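Local coordinates for periplasmic solute binding protein (Pectobacterium atrosepticum, PDB 4RY1), which probably binds a sugar in the periplasm and delivers it to an ABC-type importer, at residues G92-P96 / N97-T101; K210-D214 / S215-P219; K333-E336 / D337-V340. All blocks are in the same frame, centred on the assembly; numbering follows the deposited sequence. Where two conformers were deposited one is given.

How the interactions relate
Each of the three contacts is local, and they follow one another along the chain without nesting or crossing. Interaction 1 comes first and starts a helix: the loop after helix 86-89 turns into the short helix 96-100, which packs on strand 107-123 of the main sheet. Interaction 2 ends a helix, folding the chain back at the end of helix 199-214 against helix 138-152, on the other side of the chain's centre; its centre is about 39 Å from that of interaction 1. Interaction 3 ends helix 329-337 with the same Schellman motif, beside helix 313-319. Its centre lies about 21 Å from that of interaction 1 and 41 Å from that of interaction 2, and none touches another.

Interaction 1. Residues G92-P96 / N97-T101; sequences GDFPP and NALKT
The start of helix 96-100 is made here, with Pro95 at the N-cap position and its carbonyl facing the first turn. Pro95 O takes the amide of Leu99, N to O 3.2 Å, nearly in line with the carbonyl bond and with an N-H...O angle of 163°. Ala98 N is nearer to Pro95 O, at 2.9 Å, but its angle of 123° makes that bond weak. One residue on, Lys100 N gives a 3.0 Å bond to Pro96 O and continues the helical pattern.

Side chains close over the same turn. Leu99 holds CG beside its own backbone N (chi1 -59°), which carries CD2 back to Phe94, 3.9 Å from CB; the Phe94 ring itself leads away, to Leu111 of strand 107-123 and to Ala327 and Asn328. Leu99 also reaches Leu111, and the two side chains therefore meet on a shared strand residue. On another side of the turn the methyl of Ala98 lies 4.1 Å from Pro95 CB and packs on Met115. At the far end Thr101 OG1 bonds back to Ala98 O, 2.6 Å, in the carbonyl plane. Proline in the first turn, as Pro96 here, where no backbone N-H is needed, is a familiar feature of helix N-termini.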
loop_
_atom_site.group_PDB
_atom_site.type_symbol
_atom_site.label_atom_id
_atom_site.label_comp_id
_atom_site.label_asym_id
_atom_site.label_seq_id
_atom_site.Cartn_x
_atom_site.Cartn_y
_atom_site.Cartn_z
ATOM N N GLY A 92 -23.362 2.197 -7.473
ATOM C CA GLY A 92 -23.766 0.840 -7.888
ATOM C C GLY A 92 -22.809 0.159 -8.849
ATOM O O GLY A 92 -22.839 -1.055 -8.988
ATOM N N ASP A 93 -21.947 0.937 -9.504
ATOM C CA ASP A 93 -20.905 0.365 -10.381
ATOM C C ASP A 93 -19.730 -0.263 -9.645
ATOM O O ASP A 93 -19.004 -1.086 -10.220
ATOM C CB ASP A 93 -20.308 1.421 -11.311
ATOM C CG ASP A 93 -21.267 1.890 -12.382
ATOM O OD1 ASP A 93 -22.279 1.208 -12.662
ATOM O OD2 ASP A 93 -20.988 2.966 -12.951
ATOM N N PHE A 94 -19.528 0.145 -8.392
ATOM C CA PHE A 94 -18.345 -0.239 -7.626
ATOM C C PHE A 94 -18.587 -1.508 -6.828
ATOM O O PHE A 94 -19.700 -1.753 -6.377
ATOM C CB PHE A 94 -17.879 0.902 -6.717
ATOM C CG PHE A 94 -17.363 2.083 -7.480
ATOM C CD1 PHE A 94 -18.238 3.029 -7.957
ATOM C CD2 PHE A 94 -16.011 2.231 -7.760
ATOM C CE1 PHE A 94 -17.801 4.107 -8.684
ATOM C CE2 PHE A 94 -15.569 3.325 -8.498
ATOM C CZ PHE A 94 -16.457 4.264 -8.943
ATOM N N PRO A 95 -17.548 -2.314 -6.652
ATOM C CA PRO A 95 -17.755 -3.549 -5.914
ATOM C C PRO A 95 -18.228 -3.238 -4.491
ATOM O O PRO A 95 -17.638 -2.387 -3.824
ATOM C CB PRO A 95 -16.370 -4.187 -5.915
ATOM C CG PRO A 95 -15.686 -3.608 -7.110
ATOM C CD PRO A 95 -16.177 -2.199 -7.177
ATOM N N PRO A 96 -19.310 -3.876 -4.036
ATOM C CA PRO A 96 -19.780 -3.577 -2.679
ATOM C C PRO A 96 -18.721 -3.731 -1.604
ATOM O O PRO A 96 -18.676 -2.942 -0.649
ATOM C CB PRO A 96 -20.884 -4.604 -2.465
ATOM C CG PRO A 96 -21.413 -4.871 -3.826
ATOM C CD PRO A 96 -20.259 -4.734 -4.772
ATOM N N ASN A 97 -17.890 -4.757 -1.737
ATOM C CA ASN A 97 -16.808 -4.969 -0.776
ATOM C C ASN A 97 -15.843 -3.775 -0.728
ATOM O O ASN A 97 -15.344 -3.426 0.335
ATOM C CB ASN A 97 -16.037 -6.271 -1.070
ATOM C CG ASN A 97 -16.825 -7.519 -0.703
ATOM O OD1 ASN A 97 -17.895 -7.437 -0.088
ATOM N ND2 ASN A 97 -16.289 -8.689 -1.068
ATOM N N ALA A 98 -15.591 -3.153 -1.882
ATOM C CA ALA A 98 -14.710 -1.996 -1.948
ATOM C C ALA A 98 -15.315 -0.806 -1.183
ATOM O O ALA A 98 -14.641 -0.153 -0.376
ATOM C CB ALA A 98 -14.434 -1.623 -3.400
ATOM N N LEU A 99 -16.598 -0.551 -1.405
ATOM C CA LEU A 99 -17.285 0.536 -0.688
ATOM C C LEU A 99 -17.348 0.316 0.818
ATOM O O LEU A 99 -17.203 1.258 1.598
ATOM C CB LEU A 99 -18.698 0.745 -1.230
ATOM C CG LEU A 99 -18.762 1.096 -2.712
ATOM C CD1 LEU A 99 -20.196 1.421 -3.097
ATOM C CD2 LEU A 99 -17.840 2.278 -3.016
ATOM N N LYS A 100 -17.543 -0.931 1.227
ATOM C CA LYS A 100 -17.616 -1.253 2.646
ATOM C C LYS A 100 -16.333 -0.814 3.380
ATOM O O LYS A 100 -16.414 -0.330 4.520
ATOM C CB LYS A 100 -17.912 -2.745 2.846
ATOM C CG LYS A 100 -18.014 -3.201 4.297
ATOM C CD LYS A 100 -19.219 -2.643 5.049
ATOM C CE LYS A 100 -19.641 -3.601 6.158
ATOM N NZ LYS A 100 -20.756 -3.093 7.005
ATOM N N THR A 101 -15.173 -0.922 2.716
ATOM C CA THR A 101 -13.876 -0.588 3.336
ATOM C C THR A 101 -13.818 0.869 3.801
ATOM O O THR A 101 -13.032 1.204 4.664
ATOM C CB THR A 101 -12.636 -0.799 2.397
ATOM O OG1 THR A 101 -12.646 0.157 1.330
ATOM C CG2 THR A 101 -12.589 -2.209 1.813
#

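Interaction 2. Residues K210-D214 / S215-P219; sequences KKLVD and SHVIP
Ser215 grips the last turn of helix 199-214 twice, both times through Lys211 O. Ser215 N and Ser215 OG each lie 2.9 Å from Lys211 O, reaching it from opposite faces of its plane. The hydroxyl gets there because OG stands beside the backbone N of Ser215, with chi1 at -59°.

The remaining backbone bonds turn the chain back. Val217 N meets Leu212 O at 2.9 Å, almost in line with the carbonyl, while Ile218 N adds a long, weak bond to the same oxygen. His216 N gives a 3.0 Å bond to Val213 O from above the carbonyl plane, 60° out of it. A water donates to both Val213 O and Ile218 O, bridging the helix end to the returning loop.

Apolar side chains also meet across the turn. Leu212 lays CD2 obliquely across Val217, 3.9 Å from CG1, and its CB touches the end of Ile218. Ile218 also crosses Val213 at about a right angle, where Ile218 CG1 lies 4.0 Å from Val213 CG2. Phe142 packs on Leu212 and Leu141 on Val217, both from helix 138-152.

Along the helix, Lys210 NZ pairs with Asp214 OD2 at 2.9 Å, on the syn lone pair, while Lys211 makes a cation-pi contact with Phe142. His216, whose ring stacks on Tyr157, has a positive phi of 61°, and with the two bonds back into the last turn, Val217 N to Leu212 O and His216 N to Val213 O, this is a Schellman motif closing the helix.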
loop_
_atom_site.group_PDB
_atom_site.type_symbol
_atom_site.label_atom_id
_atom_site.label_comp_id
_atom_site.label_asym_id
_atom_site.label_seq_id
_atom_site.Cartn_x
_atom_site.Cartn_y
_atom_site.Cartn_z
ATOM N N LYS A 210 14.182 -12.055 12.288
ATOM C CA LYS A 210 15.554 -12.427 12.588
ATOM C C LYS A 210 15.962 -13.541 11.624
ATOM O O LYS A 210 17.076 -13.554 11.098
ATOM C CB LYS A 210 15.660 -12.840 14.056
ATOM C CG LYS A 210 17.077 -12.896 14.610
ATOM C CD LYS A 210 17.144 -13.710 15.895
ATOM C CE LYS A 210 18.516 -13.635 16.553
ATOM N NZ LYS A 210 19.598 -14.342 15.805
ATOM N N LYS A 211 15.039 -14.454 11.347
ATOM C CA LYS A 211 15.306 -15.521 10.382
ATOM C C LYS A 211 15.544 -15.013 8.962
ATOM O O LYS A 211 16.391 -15.508 8.258
ATOM C CB LYS A 211 14.194 -16.572 10.367
ATOM C CG LYS A 211 14.649 -17.845 9.657
ATOM C CD LYS A 211 13.668 -18.983 9.848
ATOM C CE LYS A 211 14.183 -20.260 9.206
ATOM N NZ LYS A 211 13.199 -21.365 9.351
ATOM N N LEU A 212 14.766 -14.030 8.536
ATOM C CA LEU A 212 14.963 -13.452 7.212
ATOM C C LEU A 212 16.380 -12.878 7.077
ATOM O O LEU A 212 17.051 -13.088 6.070
ATOM C CB LEU A 212 13.915 -12.363 6.955
ATOM C CG LEU A 212 12.465 -12.827 6.755
ATOM C CD1 LEU A 212 11.532 -11.635 6.781
ATOM C CD2 LEU A 212 12.301 -13.561 5.441
ATOM N N VAL A 213 16.808 -12.170 8.120
ATOM C CA VAL A 213 18.146 -11.588 8.151
ATOM C C VAL A 213 19.245 -12.660 8.240
ATOM O O VAL A 213 20.176 -12.695 7.416
ATOM C CB VAL A 213 18.296 -10.567 9.281
ATOM C CG1 VAL A 213 19.742 -10.139 9.424
ATOM C CG2 VAL A 213 17.442 -9.346 8.968
ATOM N N ASP A 214 19.131 -13.529 9.237
ATOM C CA ASP A 214 20.144 -14.569 9.473
ATOM C C ASP A 214 20.313 -15.501 8.256
ATOM O O ASP A 214 21.427 -15.973 7.965
ATOM C CB ASP A 214 19.795 -15.383 10.722
ATOM C CG ASP A 214 19.951 -14.596 12.021
ATOM O OD1 ASP A 214 20.548 -13.496 12.035
ATOM O OD2 ASP A 214 19.473 -15.109 13.060
ATOM N N SER A 215 19.217 -15.744 7.537
ATOM C CA SER A 215 19.208 -16.566 6.303
ATOM C C SER A 215 19.643 -15.851 5.005
ATOM O O SER A 215 19.636 -16.458 3.940
ATOM C CB SER A 215 17.820 -17.184 6.050
ATOM O OG SER A 215 17.389 -18.000 7.121
ATOM N N HIS A 216 20.004 -14.570 5.094
ATOM C CA HIS A 216 20.369 -13.767 3.917
ATOM C C HIS A 216 19.215 -13.644 2.915
ATOM O O HIS A 216 19.432 -13.536 1.712
ATOM C CB HIS A 216 21.640 -14.316 3.228
ATOM C CG HIS A 216 22.465 -13.274 2.521
ATOM N ND1 HIS A 216 22.315 -12.965 1.185
ATOM C CD2 HIS A 216 23.476 -12.490 2.972
ATOM C CE1 HIS A 216 23.183 -12.025 0.849
ATOM N NE2 HIS A 216 23.900 -11.722 1.914
ATOM N N VAL A 217 17.981 -13.640 3.417
ATOM C CA VAL A 217 16.840 -13.372 2.527
ATOM C C VAL A 217 16.705 -11.875 2.255
ATOM O O VAL A 217 16.513 -11.458 1.127
ATOM C CB VAL A 217 15.523 -13.941 3.072
ATOM C CG1 VAL A 217 14.376 -13.600 2.126
ATOM C CG2 VAL A 217 15.626 -15.447 3.179
ATOM N N ILE A 218 16.790 -11.097 3.323
ATOM C CA ILE A 218 16.787 -9.641 3.246
ATOM C C ILE A 218 18.039 -9.075 3.900
ATOM O O ILE A 218 18.593 -9.688 4.802
ATOM C CB ILE A 218 15.555 -9.016 3.947
ATOM C CG1 ILE A 218 15.621 -9.174 5.465
ATOM C CG2 ILE A 218 14.251 -9.558 3.353
ATOM C CD1 ILE A 218 14.444 -8.566 6.189
ATOM N N PRO A 219 18.487 -7.888 3.470
ATOM C CA PRO A 219 19.539 -7.216 4.228
ATOM C C PRO A 219 19.031 -6.664 5.540
ATOM O O PRO A 219 17.833 -6.426 5.695
ATOM C CB PRO A 219 19.945 -6.043 3.333
ATOM C CG PRO A 219 19.336 -6.322 1.998
ATOM C CD PRO A 219 18.066 -7.072 2.325
HETATM O O HOH W 1 21.000 -10.660 5.771
#

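Interaction 3. Residues K333-E336 / D337-V340; sequences KLLE and DIGV
Asp337 is met first by Lys333, one turn back on helix 329-337, through both backbone and side chain. Its amide N bonds to Lys333 O at 2.8 Å, an ordinary helical bond, while its carboxylate receives the ammonium group. Lys333 NZ lies 2.9 Å from Asp337 OD2, on the syn lone pair, and makes a weak bond to Asp337 OD1 at 3.3 Å. The lysine chain gets there by bending at chi2 and again at chi4 (71° and 44°), and these bends swing its methylenes obliquely past the carboxylate before NZ turns in. A water between Asp337 OD1 and Glu336 OE1 is a doubtful link, since Glu336 was modelled in two conformers; in one of them Glu336 OE2 has its own partner in Arg352, a salt bridge to helix 346-356.

Ile338 continues the helical pattern, its N bonding to Leu334 O at 3.1 Å. Its CG2 lies 4.1 Å from Leu334 CD1, the two side chains crossing at a slant, and its CD1 approaches Leu335 CD2 at 4.2 Å. Lys317 of helix 313-319 touches both Leu334 and Ile338.

Gly339 leaves the helical conformation with phi at 84°. Its N reaches Glu336 O at 3.0 Å from above the carbonyl plane.

Val340 brings the chain back over the helix end: its N makes a weak bond to Leu335 O, and its CB lies 4.2 Å from Leu335 CB, with Leu321 alongside it.

The chemistry joins a Schellman motif closed by Gly339 to a surface salt bridge across the final helical turn. The lysine's charge would be expected to offset part of the negative charge of Asp337, which lies at the helix C terminus, generally an unfavourable place for an acid.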
loop_
_atom_site.group_PDB
_atom_site.type_symbol
_atom_site.label_atom_id
_atom_site.label_comp_id
_atom_site.label_asym_id
_atom_site.label_seq_id
_atom_site.Cartn_x
_atom_site.Cartn_y
_atom_site.Cartn_z
ATOM N N LYS A 333 -12.502 -2.461 -17.957
ATOM C CA LYS A 333 -12.830 -3.054 -19.263
ATOM C C LYS A 333 -12.397 -2.103 -20.364
ATOM O O LYS A 333 -11.822 -2.537 -21.378
ATOM C CB LYS A 333 -14.323 -3.396 -19.355
ATOM C CG LYS A 333 -14.793 -3.848 -20.729
ATOM C CD LYS A 333 -14.359 -5.213 -21.221
ATOM C CE LYS A 333 -15.303 -5.731 -22.334
ATOM N NZ LYS A 333 -15.711 -4.774 -23.416
ATOM N N LEU A 334 -12.665 -0.807 -20.190
ATOM C CA LEU A 334 -12.245 0.190 -21.184
ATOM C C LEU A 334 -10.751 0.175 -21.409
ATOM O O LEU A 334 -10.279 0.166 -22.548
ATOM C CB LEU A 334 -12.729 1.596 -20.818
ATOM C CG LEU A 334 -12.296 2.702 -21.764
ATOM C CD1 LEU A 334 -12.771 2.491 -23.189
ATOM C CD2 LEU A 334 -12.835 4.029 -21.250
ATOM N N LEU A 335 -9.999 0.174 -20.321
ATOM C CA LEU A 335 -8.541 0.159 -20.435
ATOM C C LEU A 335 -8.016 -1.129 -21.106
ATOM O O LEU A 335 -7.018 -1.088 -21.801
ATOM C CB LEU A 335 -7.872 0.393 -19.083
ATOM C CG LEU A 335 -8.094 1.764 -18.467
ATOM C CD1 LEU A 335 -7.253 1.833 -17.202
ATOM C CD2 LEU A 335 -7.762 2.904 -19.409
ATOM N N GLU A 336 -8.672 -2.250 -20.855
ATOM C CA GLU A 336 -8.312 -3.478 -21.554
ATOM C C GLU A 336 -8.641 -3.385 -23.035
ATOM O O GLU A 336 -7.812 -3.737 -23.880
ATOM C CB GLU A 336 -8.999 -4.684 -20.951
ATOM C CG GLU A 336 -8.425 -5.972 -21.526
ATOM C CD GLU A 336 -9.011 -7.217 -20.920
ATOM O OE1 GLU A 336 -10.246 -7.311 -20.774
ATOM O OE2 GLU A 336 -8.222 -8.122 -20.607
ATOM N N ASP A 337 -9.821 -2.860 -23.344
ATOM C CA ASP A 337 -10.264 -2.754 -24.745
ATOM C C ASP A 337 -9.326 -1.889 -25.595
ATOM O O ASP A 337 -9.133 -2.134 -26.778
ATOM C CB ASP A 337 -11.685 -2.168 -24.821
ATOM C CG ASP A 337 -12.760 -3.126 -24.312
ATOM O OD1 ASP A 337 -12.505 -4.348 -24.164
ATOM O OD2 ASP A 337 -13.888 -2.640 -24.059
ATOM N N ILE A 338 -8.749 -0.844 -25.004
ATOM C CA ILE A 338 -7.824 0.050 -25.704
ATOM C C ILE A 338 -6.347 -0.369 -25.527
ATOM O O ILE A 338 -5.458 0.322 -25.988
ATOM C CB ILE A 338 -8.049 1.543 -25.360
ATOM C CG1 ILE A 338 -7.622 1.869 -23.904
ATOM C CG2 ILE A 338 -9.504 1.915 -25.627
ATOM C CD1 ILE A 338 -7.659 3.357 -23.613
ATOM N N GLY A 339 -6.122 -1.493 -24.851
ATOM C CA GLY A 339 -4.803 -2.100 -24.716
ATOM C C GLY A 339 -3.893 -1.571 -23.618
ATOM O O GLY A 339 -2.737 -1.964 -23.551
ATOM N N VAL A 340 -4.408 -0.667 -22.780
ATOM C CA VAL A 340 -3.612 -0.128 -21.685
ATOM C C VAL A 340 -3.393 -1.192 -20.624
ATOM O O VAL A 340 -2.301 -1.339 -20.082
ATOM C CB VAL A 340 -4.288 1.131 -21.143
ATOM C CG1 VAL A 340 -3.669 1.601 -19.844
ATOM C CG2 VAL A 340 -4.167 2.231 -22.172
HETATM O O HOH W 2 -11.409 -6.535 -23.452
#